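Local coordinates for ketol-acid reductoisomerase (NAD(+)) (PDB 4XDY), which converts (2S)-2-acetolactate into (2R)-2,3-dihydroxy-3-methylbutanoate by a magnesium-dependent methyl migration and an NADH-dependent reduction, in branched-chain amino acid biosynthesis, at residues 225-234 against 318-329. Numbering follows the deposited sequence.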
ATOM      1  N   PRO A 225       4.712 -19.962  -5.949  1.00 21.69           N
ATOM      2  CA  PRO A 225       3.890 -19.088  -5.163  1.00 17.98           C
ATOM      3  C   PRO A 225       4.624 -18.166  -4.222  1.00 18.47           C
ATOM      4  O   PRO A 225       4.124 -17.033  -3.983  1.00 16.28           O
ATOM      5  CB  PRO A 225       2.903 -20.076  -4.434  1.00 20.26           C
ATOM      6  CG  PRO A 225       3.698 -21.345  -4.322  1.00 22.81           C
ATOM      7  CD  PRO A 225       4.526 -21.406  -5.574  1.00 21.22           C
ATOM      8  N   GLU A 226       5.802 -18.544  -3.723  1.00 16.36           N
ATOM      9  CA  GLU A 226       6.564 -17.614  -2.901  1.00 18.07           C
ATOM     10  C   GLU A 226       7.009 -16.360  -3.700  1.00 16.70           C
ATOM     11  O   GLU A 226       7.014 -15.224  -3.204  1.00 15.80           O
ATOM     12  CB  GLU A 226       7.781 -18.303  -2.336  1.00 20.41           C
ATOM     13  CG  GLU A 226       7.428 -19.464  -1.392  1.00 21.78           C
ATOM     14  CD  GLU A 226       7.073 -20.735  -2.086  1.00 23.34           C
ATOM     15  OE1 GLU A 226       7.221 -20.955  -3.310  1.00 22.63           O
ATOM     16  OE2 GLU A 226       6.617 -21.577  -1.291  1.00 28.11           O
ATOM     17  N   MET A 227       7.378 -16.625  -4.948  1.00 17.49           N
ATOM     18  CA  MET A 227       7.777 -15.546  -5.892  1.00 17.10           C
ATOM     19  C   MET A 227       6.614 -14.613  -6.212  1.00 17.68           C
ATOM     20  O   MET A 227       6.738 -13.411  -6.112  1.00 16.64           O
ATOM     21  CB  MET A 227       8.407 -16.205  -7.092  1.00 18.27           C
ATOM     22  CG  MET A 227       9.053 -15.229  -8.075  1.00 20.25           C
ATOM     23  SD  MET A 227       9.681 -16.099  -9.522  1.00 22.27           S
ATOM     24  CE  MET A 227      11.007 -17.031  -8.751  1.00 21.45           C
ATOM     25  N   ALA A 228       5.442 -15.189  -6.518  1.00 17.48           N
ATOM     26  CA  ALA A 228       4.224 -14.464  -6.738  1.00 16.98           C
ATOM     27  C   ALA A 228       3.814 -13.677  -5.562  1.00 17.61           C
ATOM     28  O   ALA A 228       3.403 -12.532  -5.672  1.00 17.88           O
ATOM     29  CB  ALA A 228       3.122 -15.391  -7.198  1.00 18.06           C
ATOM     30  N   TYR A 229       3.997 -14.217  -4.351  1.00 15.01           N
ATOM     31  CA  TYR A 229       3.770 -13.407  -3.138  1.00 16.16           C
ATOM     32  C   TYR A 229       4.631 -12.185  -2.933  1.00 16.08           C
ATOM     33  O   TYR A 229       4.125 -11.121  -2.627  1.00 15.99           O
ATOM     34  CB  TYR A 229       3.799 -14.319  -1.839  1.00 15.13           C
ATOM     35  CG  TYR A 229       3.506 -13.489  -0.614  1.00 14.66           C
ATOM     36  CD1 TYR A 229       4.489 -12.953   0.166  1.00 16.13           C
ATOM     37  CD2 TYR A 229       2.228 -13.383  -0.146  1.00 15.47           C
ATOM     38  CE1 TYR A 229       4.210 -12.125   1.247  1.00 15.24           C
ATOM     39  CE2 TYR A 229       1.927 -12.612   0.926  1.00 15.29           C
ATOM     40  CZ  TYR A 229       2.879 -11.999   1.620  1.00 15.63           C
ATOM     41  OH  TYR A 229       2.513 -11.234   2.691  1.00 18.26           O
ATOM     42  N   PHE A 230       5.949 -12.319  -3.102  1.00 16.02           N
ATOM     43  CA  PHE A 230       6.832 -11.232  -2.890  1.00 15.53           C
ATOM     44  C   PHE A 230       6.546 -10.144  -3.962  1.00 15.76           C
ATOM     45  O   PHE A 230       6.572  -8.958  -3.683  1.00 16.49           O
ATOM     46  CB  PHE A 230       8.245 -11.671  -3.037  1.00 16.27           C
ATOM     47  CG  PHE A 230       8.797 -12.473  -1.825  1.00 16.93           C
ATOM     48  CD1 PHE A 230       8.437 -12.124  -0.518  1.00 18.90           C
ATOM     49  CD2 PHE A 230       9.661 -13.485  -2.008  1.00 22.21           C
ATOM     50  CE1 PHE A 230       8.974 -12.798   0.606  1.00 20.87           C
ATOM     51  CE2 PHE A 230      10.178 -14.208  -0.924  1.00 18.27           C
ATOM     52  CZ  PHE A 230       9.831 -13.836   0.353  1.00 19.43           C
ATOM     53  N   GLU A 231       6.319 -10.578  -5.182  1.00 14.93           N
ATOM     54  CA  GLU A 231       6.068  -9.635  -6.297  1.00 15.85           C
ATOM     55  C   GLU A 231       4.735  -8.928  -6.151  1.00 16.98           C
ATOM     56  O   GLU A 231       4.667  -7.745  -6.427  1.00 18.85           O
ATOM     57  CB  GLU A 231       6.092 -10.356  -7.629  1.00 16.87           C
ATOM     58  CG  GLU A 231       5.922  -9.476  -8.841  1.00 17.12           C
ATOM     59  CD  GLU A 231       7.092  -8.583  -9.113  1.00 16.35           C
ATOM     60  OE1 GLU A 231       8.248  -8.948  -8.860  1.00 17.38           O
ATOM     61  OE2 GLU A 231       6.891  -7.435  -9.570  1.00 17.06           O
ATOM     62  N   CYS A 232       3.634  -9.646  -5.889  1.00 16.37           N
ATOM     63  CA  CYS A 232       2.292  -9.084  -5.995  1.00 16.94           C
ATOM     64  C   CYS A 232       1.740  -8.547  -4.680  1.00 20.07           C
ATOM     65  O   CYS A 232       0.817  -7.774  -4.698  1.00 19.01           O
ATOM     66  CB  CYS A 232       1.319 -10.115  -6.559  1.00 19.69           C
ATOM     67  SG  CYS A 232       1.639 -10.705  -8.223  1.00 20.02           S
ATOM     68  N   VAL A 233       2.258  -9.027  -3.551  1.00 16.56           N
ATOM     69  CA  VAL A 233       1.730  -8.624  -2.239  1.00 17.79           C
ATOM     70  C   VAL A 233       2.752  -7.935  -1.367  1.00 18.48           C
ATOM     71  O   VAL A 233       2.528  -6.769  -1.004  1.00 17.17           O
ATOM     72  CB  VAL A 233       1.138  -9.858  -1.481  1.00 18.57           C
ATOM     73  CG1 VAL A 233       0.507  -9.410  -0.165  1.00 17.68           C
ATOM     74  CG2 VAL A 233       0.124 -10.589  -2.360  1.00 18.63           C
ATOM     75  N   HIS A 234       3.885  -8.565  -1.033  1.00 15.38           N
ATOM     76  CA  HIS A 234       4.823  -7.926  -0.140  1.00 17.83           C
ATOM     77  C   HIS A 234       5.342  -6.577  -0.710  1.00 17.23           C
ATOM     78  O   HIS A 234       5.381  -5.596  -0.016  1.00 16.82           O
ATOM     79  CB  HIS A 234       6.011  -8.848   0.141  1.00 18.49           C
ATOM     80  CG  HIS A 234       6.923  -8.359   1.182  1.00 17.66           C
ATOM     81  ND1 HIS A 234       6.700  -8.613   2.535  1.00 16.03           N
ATOM     82  CD2 HIS A 234       8.046  -7.595   1.123  1.00 17.83           C
ATOM     83  CE1 HIS A 234       7.617  -7.975   3.243  1.00 16.48           C
ATOM     84  NE2 HIS A 234       8.499  -7.443   2.426  1.00 17.97           N
ATOM     85  N   VAL A 318      -2.509 -17.564  -1.692  1.00 17.90           N
ATOM     86  CA  VAL A 318      -1.918 -16.306  -1.338  1.00 20.33           C
ATOM     87  C   VAL A 318      -1.874 -16.122   0.176  1.00 19.28           C
ATOM     88  O   VAL A 318      -0.929 -15.610   0.734  1.00 19.86           O
ATOM     89  CB  VAL A 318      -2.600 -15.138  -2.105  1.00 20.11           C
ATOM     90  CG1 VAL A 318      -3.930 -14.827  -1.502  1.00 20.07           C
ATOM     91  CG2 VAL A 318      -1.631 -13.980  -2.061  1.00 21.46           C
ATOM     92  N   GLU A 319      -2.901 -16.643   0.853  1.00 19.03           N
ATOM     93  CA  GLU A 319      -3.005 -16.608   2.270  1.00 18.06           C
ATOM     94  C   GLU A 319      -2.171 -17.679   3.000  1.00 17.74           C
ATOM     95  O   GLU A 319      -1.528 -17.402   3.985  1.00 18.77           O
ATOM     96  CB  GLU A 319      -4.506 -16.657   2.664  1.00 18.67           C
ATOM     97  CG  GLU A 319      -5.295 -15.379   2.369  1.00 19.28           C
ATOM     98  CD  GLU A 319      -4.746 -14.199   3.171  1.00 19.83           C
ATOM     99  OE1 GLU A 319      -4.892 -14.144   4.396  1.00 22.22           O
ATOM    100  OE2 GLU A 319      -4.009 -13.363   2.557  1.00 19.57           O
ATOM    101  N   THR A 320      -2.190 -18.895   2.499  1.00 18.04           N
ATOM    102  CA  THR A 320      -1.431 -19.954   3.175  1.00 20.36           C
ATOM    103  C   THR A 320       0.079 -19.771   2.936  1.00 19.05           C
ATOM    104  O   THR A 320       0.878 -19.865   3.872  1.00 20.04           O
ATOM    105  CB  THR A 320      -1.890 -21.364   2.706  1.00 20.93           C
ATOM    106  OG1 THR A 320      -1.749 -21.471   1.332  1.00 21.69           O
ATOM    107  CG2 THR A 320      -3.368 -21.663   3.041  1.00 24.16           C
ATOM    108  N   VAL A 321       0.460 -19.423   1.719  1.00 18.72           N
ATOM    109  CA  VAL A 321       1.887 -19.180   1.492  1.00 20.10           C
ATOM    110  C   VAL A 321       2.338 -17.897   2.130  1.00 18.65           C
ATOM    111  O   VAL A 321       3.413 -17.816   2.739  1.00 20.36           O
ATOM    112  CB  VAL A 321       2.225 -19.220   0.005  1.00 21.95           C
ATOM    113  CG1 VAL A 321       3.712 -18.951  -0.238  1.00 24.80           C
ATOM    114  CG2 VAL A 321       1.864 -20.588  -0.554  1.00 25.45           C
ATOM    115  N   GLY A 322       1.522 -16.842   2.025  1.00 17.46           N
ATOM    116  CA  GLY A 322       1.878 -15.577   2.691  1.00 18.25           C
ATOM    117  C   GLY A 322       2.095 -15.743   4.188  1.00 19.74           C
ATOM    118  O   GLY A 322       2.998 -15.161   4.773  1.00 17.66           O
ATOM    119  N   ALA A 323       1.204 -16.530   4.822  1.00 21.35           N
ATOM    120  CA  ALA A 323       1.350 -16.740   6.289  1.00 20.70           C
ATOM    121  C   ALA A 323       2.684 -17.437   6.613  1.00 20.31           C
ATOM    122  O   ALA A 323       3.349 -17.061   7.559  1.00 21.41           O
ATOM    123  CB  ALA A 323       0.157 -17.479   6.904  1.00 21.96           C
ATOM    124  N   GLU A 324       3.049 -18.406   5.810  1.00 20.73           N
ATOM    125  CA  GLU A 324       4.283 -19.209   5.994  1.00 22.91           C
ATOM    126  C   GLU A 324       5.478 -18.288   5.803  1.00 21.60           C
ATOM    127  O   GLU A 324       6.416 -18.245   6.608  1.00 21.99           O
ATOM    128  CB  GLU A 324       4.357 -20.348   4.935  1.00 28.11           C
ATOM    129  CG  GLU A 324       3.292 -21.441   4.994  1.00 39.26           C
ATOM    130  CD  GLU A 324       3.387 -22.558   3.902  1.00 51.37           C
ATOM    131  OE1 GLU A 324       3.748 -22.348   2.675  1.00 45.37           O
ATOM    132  OE2 GLU A 324       3.044 -23.704   4.309  1.00 53.43           O
ATOM    133  N   ILE A 325       5.402 -17.438   4.737  1.00 19.03           N
ATOM    134  CA  ILE A 325       6.495 -16.462   4.495  1.00 17.32           C
ATOM    135  C   ILE A 325       6.700 -15.464   5.615  1.00 18.17           C
ATOM    136  O   ILE A 325       7.836 -15.200   6.064  1.00 20.32           O
ATOM    137  CB  ILE A 325       6.265 -15.734   3.128  1.00 18.65           C
ATOM    138  CG1 ILE A 325       6.419 -16.690   1.959  1.00 19.12           C
ATOM    139  CG2 ILE A 325       7.141 -14.506   2.984  1.00 19.75           C
ATOM    140  CD1 ILE A 325       6.068 -16.146   0.589  1.00 20.19           C
ATOM    141  N   ARG A 326       5.603 -14.902   6.085  1.00 17.12           N
ATOM    142  CA  ARG A 326       5.650 -13.810   7.032  1.00 18.10           C
ATOM    143  C   ARG A 326       6.143 -14.360   8.432  1.00 18.93           C
ATOM    144  O   ARG A 326       6.914 -13.692   9.110  1.00 19.96           O
ATOM    145  CB  ARG A 326       4.359 -13.126   7.212  1.00 18.36           C
ATOM    146  CG  ARG A 326       3.916 -12.263   6.017  1.00 17.96           C
ATOM    147  CD  ARG A 326       2.691 -11.441   6.310  1.00 20.76           C
ATOM    148  NE  ARG A 326       1.501 -12.237   6.643  1.00 19.58           N
ATOM    149  CZ  ARG A 326       0.656 -12.839   5.828  1.00 19.55           C
ATOM    150  NH1 ARG A 326       0.645 -12.664   4.504  1.00 18.12           N
ATOM    151  NH2 ARG A 326      -0.304 -13.576   6.370  1.00 20.43           N
ATOM    152  N   LYS A 327       5.766 -15.597   8.717  1.00 20.16           N
ATOM    153  CA  LYS A 327       6.235 -16.286   9.970  1.00 22.39           C
ATOM    154  C   LYS A 327       7.755 -16.436  10.002  1.00 22.02           C
ATOM    155  O   LYS A 327       8.370 -16.463  11.060  1.00 23.47           O
ATOM    156  CB  LYS A 327       5.552 -17.662  10.047  1.00 26.10           C
ATOM    157  CG  LYS A 327       5.824 -18.394  11.337  1.00 35.02           C
ATOM    158  CD  LYS A 327       5.259 -19.797  11.209  1.00 44.14           C
ATOM    159  CE  LYS A 327       5.322 -20.594  12.529  1.00 47.60           C
ATOM    160  NZ  LYS A 327       4.041 -21.369  12.682  1.00 48.48           N
ATOM    161  N   LEU A 328       8.357 -16.579   8.845  1.00 19.92           N
ATOM    162  CA  LEU A 328       9.812 -16.748   8.686  1.00 22.15           C
ATOM    163  C   LEU A 328      10.597 -15.474   8.570  1.00 22.27           C
ATOM    164  O   LEU A 328      11.836 -15.507   8.514  1.00 23.65           O
ATOM    165  CB  LEU A 328      10.070 -17.651   7.491  1.00 21.84           C
ATOM    166  CG  LEU A 328       9.517 -19.073   7.581  1.00 26.96           C
ATOM    167  CD1 LEU A 328       9.541 -19.794   6.234  1.00 27.33           C
ATOM    168  CD2 LEU A 328      10.343 -19.909   8.598  1.00 32.01           C
ATOM    169  N   PHE A 329       9.945 -14.310   8.524  1.00 20.53           N
ATOM    170  CA  PHE A 329      10.706 -13.042   8.631  1.00 23.18           C
ATOM    171  C   PHE A 329      11.430 -12.883   9.958  1.00 29.50           C
ATOM    172  O   PHE A 329      10.962 -13.336  10.973  1.00 28.05           O
ATOM    173  CB  PHE A 329       9.764 -11.836   8.528  1.00 22.20           C
ATOM    174  CG  PHE A 329       9.158 -11.636   7.164  1.00 21.51           C
ATOM    175  CD1 PHE A 329       9.704 -12.167   6.014  1.00 20.87           C
ATOM    176  CD2 PHE A 329       8.016 -10.890   7.056  1.00 25.10           C
ATOM    177  CE1 PHE A 329       9.120 -11.931   4.744  1.00 20.22           C
ATOM    178  CE2 PHE A 329       7.392 -10.707   5.822  1.00 23.16           C
ATOM    179  CZ  PHE A 329       7.971 -11.181   4.669  1.00 21.07           C
TER
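Tyr229 reaches out of helix 225-254 as a knob into a hole formed by Val318, Gly322, Ile325 and Arg326 of helix 317-327. Its ring, carried outward with CG anti to the backbone N (chi1 -178°), lays one face on the bare backbone of Gly322 in a CH-pi contact, CA standing 3.8 Å from the Tyr229 ring centroid; a CB on Gly322 would run into the ring. The opposite face is backed by Val233 CB of its own helix. At the end of the ring, Arg326 NH1 donates a hydrogen bond to Tyr229 OH over 3.0 Å (160°), the hydroxyl lying in the guanidinium plane. Bent at chi3, the arginine brings one face of its guanidinium over Gly322 O, near the rim. Ile325 slides past Tyr229 in the opposite direction, its CD1 touching Tyr229 CD1 at 3.6 Å, while its CG2 meets Phe230 CE1 at 3.5 Å. A phenylalanine in place of Tyr229 would probably leave Arg326 NH1 without its hydroxyl acceptor and that guanidinium freer to turn. The two helices, crossing nearly at right angles here, belong to the all-helical knotted C-terminal domain of ketol-acid reductoisomerases, and the contact joins the chain's last helix to the one bearing Glu231 and Glu235, predicted ligands of the second magnesium ion. Beyond Ile325, Phe329 sets its CZ 3.5 Å from His234 CE1, the two ring planes inclined at 67°. The edge of Phe329 also comes near the edge of Phe230. At the other end, Val321 straddles the helix start, CG1 against Glu226 CG (3.9 Å) and CG2 against Pro225 CB (4.0 Å). The Glu226 carboxylate bonds through OE1 to Met1 N of the second subunit, whose Phe149 meets Phe329 edge-to-face.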